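Local atomic coordinates of putative transcriptional regulator (Streptomyces coelicolor A3, PDB entry 2PQQ), a protein that probably acts as a cAMP-responsive, DNA-binding transcription factor of the CRP family, represented here by its N-terminal, cyclic nucleotide-binding domain. Residues D4-R8 against S21-R25. Numbering follows the deposited sequence.
Sequences DDVLR and SAELR. With FMT (formic acid), chain E.
This is a packing contact between an N-terminal turn and helix 18-27 in the cyclic nucleotide-binding domain, where residues 4-8 cover one side of the helix ahead of the beta-roll typical of the family. Phi/psi values are helical at D5, V6 and L7, and the hydrogen bonds L7 N to D4 O and R8 N to D5 O, both 2.9 Å, close consecutive turns of the i to i+3 kind. Segment 21-25 is regular alpha-helix, with R25 N hydrogen-bonded to S21 O at 3.0 Å. The backbones come nearest at D4 and S21, whose CA atoms lie 6.2 Å apart, and 288 Å² is buried in all. From this turn D4, L7 and R8 reach the helix. L7 (chi1 m, chi2 t) makes apolar side-chain packing, with CD1 4.0 Å from L24 CD2 and 3.9 Å from R25 CB. The D4 and S21 CB atoms are in van der Waals contact at 3.9 Å. R8 starts sideways from its CA-to-CB bond, but its m, t, m chain brings NH1 to S21 OG, to which it donates a hydrogen bond (3.1 Å, 153°); S21 OG is also hydrogen-bonded to D17 O, and R8 NH2 to G1 O. Farther along, a formic acid, probably from crystallisation, accepts a hydrogen bond from R25 NE at O1 (2.9 Å), while its O2 lies 3.1 Å from D4 OD1. Outside the two segments, L7 and R25 touch L104 and L24 touches L106, both on strand 101-107, and L24 also meets W114 of helix 111-117.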
# COMPACT_ATOMS: atom_id res chain seq x y z
N ASP A 4 30.64 -3.77 -12.83
CA ASP A 4 29.82 -2.99 -11.91
C ASP A 4 28.50 -3.69 -11.58
O ASP A 4 27.48 -3.05 -11.31
CB ASP A 4 29.61 -1.57 -12.46
CG ASP A 4 30.93 -0.81 -12.62
OD1 ASP A 4 31.74 -0.84 -11.67
OD2 ASP A 4 31.15 -0.18 -13.69
N ASP A 5 28.54 -5.02 -11.57
CA ASP A 5 27.37 -5.82 -11.31
C ASP A 5 26.84 -5.49 -9.94
O ASP A 5 25.63 -5.43 -9.76
CB ASP A 5 27.66 -7.33 -11.46
CG ASP A 5 26.42 -8.20 -11.20
OD1 ASP A 5 26.58 -9.33 -10.70
OD2 ASP A 5 25.28 -7.76 -11.49
N VAL A 6 27.74 -5.25 -8.98
CA VAL A 6 27.33 -4.85 -7.61
C VAL A 6 26.39 -3.65 -7.59
O VAL A 6 25.56 -3.53 -6.68
CB VAL A 6 28.54 -4.64 -6.66
CG1 VAL A 6 29.24 -3.31 -6.92
CG2 VAL A 6 28.12 -4.78 -5.16
N LEU A 7 26.51 -2.77 -8.59
CA LEU A 7 25.71 -1.56 -8.60
C LEU A 7 24.34 -1.77 -9.24
O LEU A 7 23.50 -0.89 -9.18
CB LEU A 7 26.45 -0.41 -9.29
CG LEU A 7 27.81 -0.02 -8.71
CD1 LEU A 7 28.42 1.11 -9.54
CD2 LEU A 7 27.72 0.36 -7.21
N ARG A 8 24.13 -2.93 -9.84
CA ARG A 8 22.92 -3.16 -10.62
C ARG A 8 21.91 -4.13 -9.99
O ARG A 8 20.84 -4.37 -10.56
CB ARG A 8 23.29 -3.60 -12.03
CG ARG A 8 23.97 -2.49 -12.84
CD ARG A 8 24.02 -2.90 -14.32
NE ARG A 8 24.74 -4.15 -14.56
CZ ARG A 8 26.04 -4.22 -14.84
NH1 ARG A 8 26.78 -3.12 -14.87
NH2 ARG A 8 26.60 -5.41 -15.05
N SER A 21 26.80 2.43 -16.09
CA SER A 21 27.28 1.85 -14.83
C SER A 21 28.72 2.32 -14.51
O SER A 21 29.06 2.53 -13.35
CB SER A 21 27.27 0.32 -14.92
OG SER A 21 25.95 -0.17 -15.15
N ALA A 22 29.55 2.45 -15.55
CA ALA A 22 30.90 3.00 -15.37
C ALA A 22 30.86 4.47 -14.88
O ALA A 22 31.61 4.85 -13.97
CB ALA A 22 31.71 2.86 -16.66
N GLU A 23 29.96 5.28 -15.45
CA GLU A 23 29.80 6.69 -15.08
C GLU A 23 29.33 6.83 -13.63
O GLU A 23 29.87 7.63 -12.88
CB GLU A 23 28.80 7.40 -15.99
CG GLU A 23 29.15 7.40 -17.48
CD GLU A 23 27.97 7.83 -18.36
OE1 GLU A 23 26.80 7.71 -17.93
OE2 GLU A 23 28.21 8.30 -19.49
N LEU A 24 28.31 6.06 -13.29
CA LEU A 24 27.81 5.89 -11.92
C LEU A 24 28.96 5.58 -10.95
O LEU A 24 29.11 6.27 -9.94
CB LEU A 24 26.78 4.76 -11.87
CG LEU A 24 26.21 4.40 -10.49
CD1 LEU A 24 25.62 5.65 -9.69
CD2 LEU A 24 25.19 3.27 -10.67
N ARG A 25 29.75 4.56 -11.27
CA ARG A 25 30.88 4.16 -10.42
C ARG A 25 31.91 5.27 -10.24
O ARG A 25 32.33 5.53 -9.12
CB ARG A 25 31.55 2.89 -10.94
CG ARG A 25 32.77 2.44 -10.14
CD ARG A 25 32.42 2.27 -8.67
NE ARG A 25 33.58 1.95 -7.84
CZ ARG A 25 34.25 2.83 -7.10
NH1 ARG A 25 33.90 4.11 -7.11
NH2 ARG A 25 35.27 2.42 -6.36
C FMT E . 33.70 -1.31 -8.22
O1 FMT E . 34.17 -0.83 -7.19
O2 FMT E . 33.78 -0.77 -9.33